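Local coordinates for type III Pentaketide Synthase (Neurospora crassa, PDB 3EUO), which is a fungal type III polyketide synthase of the chalcone and stilbene synthase family that builds pentaketides, at the interface of chains A and B. Coordinates in Å, arbitrary orientation; residue numbers count along the deposited sequence, not the author numbering. Chains: chain A/B, Type III Pentaketide Synthase.

Contact 1: the interface of chains A and B. Residues chain A 105, 131-134; chain B 151, 155, 229-231.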
loop_
_atom_site.group_PDB
_atom_site.type_symbol
_atom_site.label_atom_id
_atom_site.label_comp_id
_atom_site.label_asym_id
_atom_site.label_seq_id
_atom_site.Cartn_x
_atom_site.Cartn_y
_atom_site.Cartn_z
ATOM N N HIS A 105 9.062 -12.726 2.180
ATOM C CA HIS A 105 8.116 -11.620 2.055
ATOM C C HIS A 105 8.912 -10.367 1.716
ATOM O O HIS A 105 10.119 -10.289 1.979
ATOM C CB HIS A 105 7.403 -11.294 3.379
ATOM C CG HIS A 105 6.702 -12.437 4.050
ATOM N ND1 HIS A 105 7.368 -13.521 4.584
ATOM C CD2 HIS A 105 5.400 -12.599 4.382
ATOM C CE1 HIS A 105 6.498 -14.328 5.167
ATOM N NE2 HIS A 105 5.297 -13.786 5.068
ATOM N N ASP A 131 9.306 -16.073 -7.592
ATOM C CA ASP A 131 8.032 -15.783 -8.256
ATOM C C ASP A 131 6.851 -15.974 -7.302
ATOM O O ASP A 131 5.732 -15.567 -7.613
ATOM C CB ASP A 131 7.856 -16.646 -9.507
ATOM C CG ASP A 131 7.611 -18.102 -9.182
ATOM O OD1 ASP A 131 8.291 -18.628 -8.280
ATOM O OD2 ASP A 131 6.744 -18.727 -9.839
ATOM N N ARG A 132 7.110 -16.575 -6.139
ATOM C CA ARG A 132 6.078 -16.780 -5.109
ATOM C C ARG A 132 6.240 -15.865 -3.881
ATOM O O ARG A 132 5.576 -16.057 -2.853
ATOM C CB ARG A 132 6.012 -18.252 -4.686
ATOM C CG ARG A 132 5.551 -19.202 -5.804
ATOM C CD ARG A 132 4.572 -20.271 -5.287
ATOM N NE ARG A 132 3.360 -19.669 -4.703
ATOM C CZ ARG A 132 3.132 -19.528 -3.394
ATOM N NH1 ARG A 132 4.009 -19.967 -2.492
ATOM N NH2 ARG A 132 2.016 -18.958 -2.979
ATOM N N LEU A 133 7.111 -14.865 -4.013
ATOM C CA LEU A 133 7.333 -13.860 -2.979
ATOM C C LEU A 133 6.016 -13.202 -2.589
ATOM O O LEU A 133 5.215 -12.834 -3.455
ATOM C CB LEU A 133 8.291 -12.793 -3.511
ATOM C CG LEU A 133 8.663 -11.614 -2.613
ATOM C CD1 LEU A 133 9.511 -12.112 -1.453
ATOM C CD2 LEU A 133 9.448 -10.619 -3.450
ATOM N N GLU A 134 5.779 -13.070 -1.287
ATOM C CA GLU A 134 4.594 -12.359 -0.822
ATOM C C GLU A 134 4.953 -10.889 -0.611
ATOM O O GLU A 134 5.799 -10.566 0.240
ATOM C CB GLU A 134 4.041 -12.982 0.464
ATOM C CG GLU A 134 3.543 -14.421 0.313
ATOM C CD GLU A 134 2.809 -14.925 1.538
ATOM O OE1 GLU A 134 1.731 -14.375 1.869
ATOM O OE2 GLU A 134 3.314 -15.873 2.179
ATOM N N ARG B 151 -5.177 -12.567 1.777
ATOM C CA ARG B 151 -3.961 -13.327 2.093
ATOM C C ARG B 151 -3.059 -12.572 3.069
ATOM O O ARG B 151 -2.508 -13.157 4.004
ATOM C CB ARG B 151 -3.205 -13.654 0.804
ATOM C CG ARG B 151 -1.861 -14.356 0.989
ATOM C CD ARG B 151 -1.261 -14.735 -0.367
ATOM N NE ARG B 151 -1.206 -13.593 -1.275
ATOM C CZ ARG B 151 -0.338 -12.587 -1.172
ATOM N NH1 ARG B 151 0.576 -12.575 -0.204
ATOM N NH2 ARG B 151 -0.379 -11.594 -2.047
ATOM N N ASN B 155 -2.007 -13.725 7.000
ATOM C CA ASN B 155 -0.680 -13.684 7.611
ATOM C C ASN B 155 -0.669 -12.852 8.881
ATOM O O ASN B 155 -0.074 -13.241 9.884
ATOM C CB ASN B 155 0.357 -13.163 6.614
ATOM C CG ASN B 155 0.618 -14.138 5.480
ATOM O OD1 ASN B 155 0.479 -15.354 5.642
ATOM N ND2 ASN B 155 1.010 -13.609 4.322
ATOM N N TRP B 229 -3.879 -20.778 0.472
ATOM C CA TRP B 229 -3.717 -19.757 -0.557
ATOM C C TRP B 229 -2.441 -19.948 -1.357
ATOM O O TRP B 229 -1.453 -20.507 -0.864
ATOM C CB TRP B 229 -3.754 -18.353 0.062
ATOM C CG TRP B 229 -2.797 -18.161 1.214
ATOM C CD1 TRP B 229 -1.484 -17.797 1.138
ATOM C CD2 TRP B 229 -3.082 -18.350 2.608
ATOM N NE1 TRP B 229 -0.932 -17.730 2.398
ATOM C CE2 TRP B 229 -1.889 -18.068 3.321
ATOM C CE3 TRP B 229 -4.228 -18.731 3.327
ATOM C CZ2 TRP B 229 -1.809 -18.149 4.718
ATOM C CZ3 TRP B 229 -4.147 -18.821 4.719
ATOM C CH2 TRP B 229 -2.942 -18.531 5.399
ATOM N N GLU B 230 -2.476 -19.483 -2.601
ATOM C CA GLU B 230 -1.294 -19.459 -3.445
ATOM C C GLU B 230 -1.251 -18.099 -4.112
ATOM O O GLU B 230 -2.297 -17.560 -4.484
ATOM C CB GLU B 230 -1.346 -20.550 -4.523
ATOM C CG GLU B 230 -1.235 -21.981 -4.015
ATOM C CD GLU B 230 0.115 -22.319 -3.399
ATOM O OE1 GLU B 230 1.160 -21.887 -3.945
ATOM O OE2 GLU B 230 0.121 -23.031 -2.367
ATOM N N ASN B 231 -0.047 -17.552 -4.238
ATOM C CA ASN B 231 0.200 -16.326 -4.988
ATOM C C ASN B 231 1.432 -16.512 -5.848
ATOM O O ASN B 231 2.413 -17.134 -5.422
ATOM C CB ASN B 231 0.397 -15.127 -4.053
ATOM C CG ASN B 231 1.628 -15.269 -3.166
ATOM O OD1 ASN B 231 1.634 -16.059 -2.226
ATOM N ND2 ASN B 231 2.674 -14.507 -3.469
HETATM O O HOH W 1 1.579 -17.095 3.747
HETATM O O HOH W 2 2.722 -12.506 -5.560
#
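In the chalcone synthase family dimer, built on the thiolase fold, the loop at A:Arg132 and the start of strand 134-138 in chain A lie against helix 145-162 and strand 224-233 of chain B. A:Glu134 is extended beyond CG (chi2 -171°) and meets B:Asn155 tip to tip. Its carboxylate oxygen OE1 is gripped twice: B:Asn155 ND2 donates from above the carboxylate plane at 2.7 Å, while B:Arg151 NH1 comes in on the anti lone pair at 3.0 Å. The second of these is also a salt bridge, with OE1 in the guanidinium plane, and this double grip would be expected to favour the ionised carboxylate. The other oxygen, A:Glu134 OE2, binds a water 2.6 Å away; B:Asn155 OD1 and the indole nitrogen B:Trp229 NE1 hold the same water, which probably helps to set the orientation of the asparagine amide. A:Arg132, bent at chi2 and chi3, crosses the side chains of B:Glu230 and B:Asn231 obliquely. Its NE donates to the backbone oxygen B:Asn231 O at 2.8 Å, though the bond is bent (115° at H) and arrives above the carbonyl plane. Over one face of the guanidinium lies B:Glu230 OE1, a salt bridge of 3.2 Å to A:Arg132 NH2. That NH2 is also 2.8 Å from B:Asn231 N, two donors crowded together. B:Asn231 takes the crowded chi1 position (64°), and its ND2 reaches a water at 2.9 Å that also contacts A:Leu133 O.

Contact 2: the interface of chains A and B. Residues chain A 111, 139-142, 241-245, 250, 367; chain B 114-118.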
loop_
_atom_site.group_PDB
_atom_site.type_symbol
_atom_site.label_atom_id
_atom_site.label_comp_id
_atom_site.label_asym_id
_atom_site.label_seq_id
_atom_site.Cartn_x
_atom_site.Cartn_y
_atom_site.Cartn_z
ATOM N N CYS A 111 5.820 7.273 -0.724
ATOM C CA CYS A 111 4.703 8.193 -0.953
ATOM C C CYS A 111 4.970 9.083 -2.166
ATOM O O CYS A 111 4.209 10.015 -2.426
ATOM C CB CYS A 111 4.417 9.032 0.293
ATOM S SG CYS A 111 5.774 10.118 0.736
ATOM N N HIS A 139 0.841 2.242 1.168
ATOM C CA HIS A 139 0.533 3.586 0.695
ATOM C C HIS A 139 -0.109 4.394 1.817
ATOM O O HIS A 139 -0.499 3.838 2.838
ATOM C CB HIS A 139 -0.419 3.511 -0.500
ATOM C CG HIS A 139 -0.209 4.600 -1.507
ATOM N ND1 HIS A 139 -1.112 5.624 -1.702
ATOM C CD2 HIS A 139 0.805 4.823 -2.376
ATOM C CE1 HIS A 139 -0.666 6.423 -2.656
ATOM N NE2 HIS A 139 0.499 5.964 -3.075
ATOM N N GLY A 140 -0.198 5.708 1.635
ATOM C CA GLY A 140 -0.995 6.557 2.514
ATOM C C GLY A 140 -0.323 7.117 3.758
ATOM O O GLY A 140 -0.925 7.910 4.477
ATOM N N ILE A 141 0.935 6.750 3.995
ATOM C CA ILE A 141 1.575 7.027 5.296
ATOM C C ILE A 141 2.803 7.952 5.307
ATOM O O ILE A 141 3.258 8.365 6.377
ATOM C CB ILE A 141 1.900 5.710 6.045
ATOM C CG1 ILE A 141 2.803 4.820 5.174
ATOM C CG2 ILE A 141 0.595 4.999 6.420
ATOM C CD1 ILE A 141 3.104 3.449 5.758
ATOM N N GLY A 142 3.346 8.282 4.142
ATOM C CA GLY A 142 4.480 9.214 4.088
ATOM C C GLY A 142 5.626 8.901 5.039
ATOM O O GLY A 142 6.149 7.792 5.040
ATOM N N LEU A 241 -1.069 17.432 8.346
ATOM C CA LEU A 241 0.048 16.769 7.684
ATOM C C LEU A 241 -0.488 15.822 6.629
ATOM O O LEU A 241 -1.316 14.963 6.914
ATOM C CB LEU A 241 0.904 16.010 8.706
ATOM C CG LEU A 241 2.278 15.503 8.274
ATOM C CD1 LEU A 241 3.138 16.627 7.686
ATOM C CD2 LEU A 241 2.984 14.854 9.451
ATOM N N GLY A 242 -0.007 15.989 5.404
ATOM C CA GLY A 242 -0.538 15.235 4.280
ATOM C C GLY A 242 0.283 15.392 3.023
ATOM O O GLY A 242 1.262 16.143 2.990
ATOM N N PHE A 243 -0.132 14.678 1.981
ATOM C CA PHE A 243 0.577 14.667 0.704
ATOM C C PHE A 243 -0.506 14.338 -0.325
ATOM O O PHE A 243 -0.906 13.183 -0.471
ATOM C CB PHE A 243 1.694 13.608 0.739
ATOM C CG PHE A 243 2.867 13.894 -0.175
ATOM C CD1 PHE A 243 3.311 15.195 -0.411
ATOM C CD2 PHE A 243 3.568 12.835 -0.753
ATOM C CE1 PHE A 243 4.407 15.440 -1.236
ATOM C CE2 PHE A 243 4.670 13.072 -1.585
ATOM C CZ PHE A 243 5.091 14.373 -1.825
ATOM N N ASP A 244 -1.028 15.371 -0.979
ATOM C CA ASP A 244 -2.235 15.219 -1.797
ATOM C C ASP A 244 -1.898 15.023 -3.261
ATOM O O ASP A 244 -1.158 15.828 -3.842
ATOM C CB ASP A 244 -3.147 16.444 -1.660
ATOM C CG ASP A 244 -3.656 16.665 -0.242
ATOM O OD1 ASP A 244 -3.755 15.704 0.551
ATOM O OD2 ASP A 244 -3.995 17.829 0.072
ATOM N N VAL A 245 -2.474 13.984 -3.868
ATOM C CA VAL A 245 -2.254 13.715 -5.291
ATOM C C VAL A 245 -2.676 14.911 -6.151
ATOM O O VAL A 245 -3.627 15.632 -5.817
ATOM C CB VAL A 245 -2.927 12.406 -5.767
ATOM C CG1 VAL A 245 -4.435 12.598 -6.017
ATOM C CG2 VAL A 245 -2.213 11.868 -7.005
ATOM N N TRP A 250 2.528 15.192 -5.960
ATOM C CA TRP A 250 1.845 15.317 -4.679
ATOM C C TRP A 250 2.210 16.639 -4.019
ATOM O O TRP A 250 3.386 17.026 -3.991
ATOM C CB TRP A 250 2.184 14.148 -3.740
ATOM C CG TRP A 250 1.656 12.824 -4.201
ATOM C CD1 TRP A 250 0.534 12.181 -3.747
ATOM C CD2 TRP A 250 2.224 11.973 -5.212
ATOM N NE1 TRP A 250 0.373 10.988 -4.411
ATOM C CE2 TRP A 250 1.393 10.837 -5.315
ATOM C CE3 TRP A 250 3.361 12.058 -6.031
ATOM C CZ2 TRP A 250 1.655 9.791 -6.216
ATOM C CZ3 TRP A 250 3.616 11.026 -6.938
ATOM C CH2 TRP A 250 2.764 9.904 -7.015
ATOM N N PRO A 367 1.752 11.617 8.058
ATOM C CA PRO A 367 0.329 11.886 7.829
ATOM C C PRO A 367 -0.600 10.957 8.617
ATOM O O PRO A 367 -0.395 9.734 8.644
ATOM C CB PRO A 367 0.180 11.669 6.321
ATOM C CG PRO A 367 1.493 12.098 5.765
ATOM C CD PRO A 367 2.527 11.686 6.802
ATOM N N SER B 114 -4.915 7.941 -4.746
ATOM C CA SER B 114 -3.667 8.078 -4.015
ATOM C C SER B 114 -3.875 9.237 -3.065
ATOM O O SER B 114 -4.395 10.275 -3.461
ATOM C CB SER B 114 -2.501 8.381 -4.954
ATOM O OG SER B 114 -1.320 8.660 -4.214
ATOM N N ALA B 115 -3.467 9.060 -1.815
ATOM C CA ALA B 115 -3.713 10.062 -0.784
ATOM C C ALA B 115 -2.871 9.793 0.447
ATOM O O ALA B 115 -2.531 8.648 0.735
ATOM C CB ALA B 115 -5.192 10.076 -0.406
ATOM N N ASN B 116 -2.527 10.858 1.157
ATOM C CA ASN B 116 -1.863 10.755 2.447
ATOM C C ASN B 116 -2.468 11.812 3.362
ATOM O O ASN B 116 -2.339 13.008 3.072
ATOM C CB ASN B 116 -0.354 10.985 2.338
ATOM C CG ASN B 116 0.296 10.162 1.242
ATOM O OD1 ASN B 116 0.240 10.522 0.057
ATOM N ND2 ASN B 116 0.943 9.073 1.630
ATOM N N PRO B 117 -3.165 11.383 4.438
ATOM C CA PRO B 117 -3.517 9.996 4.811
ATOM C C PRO B 117 -4.340 9.256 3.747
ATOM O O PRO B 117 -5.083 9.889 2.985
ATOM C CB PRO B 117 -4.362 10.171 6.081
ATOM C CG PRO B 117 -3.983 11.519 6.619
ATOM C CD PRO B 117 -3.661 12.363 5.423
ATOM N N GLY B 118 -4.183 7.933 3.687
ATOM C CA GLY B 118 -4.938 7.096 2.748
ATOM C C GLY B 118 -6.409 7.020 3.104
ATOM O O GLY B 118 -6.816 7.391 4.215
HETATM O O HOH W 3 -4.797 12.864 -2.523
HETATM O O HOH W 4 -4.300 13.134 0.274
HETATM O O HOH W 5 1.579 7.074 -0.102
#
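A short strand, B:Ala115-B:Asn116, with the cis peptide before B:Pro117 that follows it, forms the cross-subunit loop of the chalcone synthase family, which lends a side chain to the partner's active-site region; the segment it meets, A:His139-A:Gly142, directly precedes the catalytic cysteine. The B:Ala115-B:Asn116 strand pairs antiparallel with strand 241-246 of chain A, A:Phe243 N donating to B:Asn116 O at 3.0 Å (155° at H). The tight part surrounds B:Asn116, which buries 147 Å². Its side chain lies alongside that of A:Phe243, CB to CB 3.7 Å, and A:Pro367 CG packs on the same B:Asn116 CB at 4.0 Å. B:Asn116 OD1 stands 2.9 Å from A:Phe243 O, two acceptors in a clash, so the amide may be better modelled flipped. B:Ser114 OG, anti to its backbone N (chi1 173°), accepts from A:Trp250 NE1 at 2.9 Å within the indole plane (160° at H). An alanine in place of A:Trp250 would remove the indole and its N-H donor, and would probably leave the hydroxyl of B:Ser114 less firmly placed. The looser side is hydrated: one water joins A:Val245 N to B:Ser114 O, and touches a second, which lies 3.0 Å from B:Asn116 N and also binds A:Asp244 OD1. Across the loop, a third water, 2.7 Å from B:Asn116 ND2 and 2.8 Å from A:Gly140 N, sits over the centre of the A:His139 ring.

The C-alpha centres of contact 1 and contact 2 lie about 26 Å apart, and the two share no residue. One stretch of chain A nevertheless joins them: strand 134-138 starts in contact 1 and leads straight into the 139-142 segment of contact 2, next to the catalytic A:Cys143. Helix 145-162 of chain B, which begins just beyond that chain's own catalytic cysteine, supplies B:Arg151 and B:Asn155 to contact 1. Because the interface is two-fold symmetric, each contact also has a twin. The charged, water-bridged contact 1 and the strand-paired contact 2 thus hold both ends of one segment, and probably help to couple dimer formation to active-site shape.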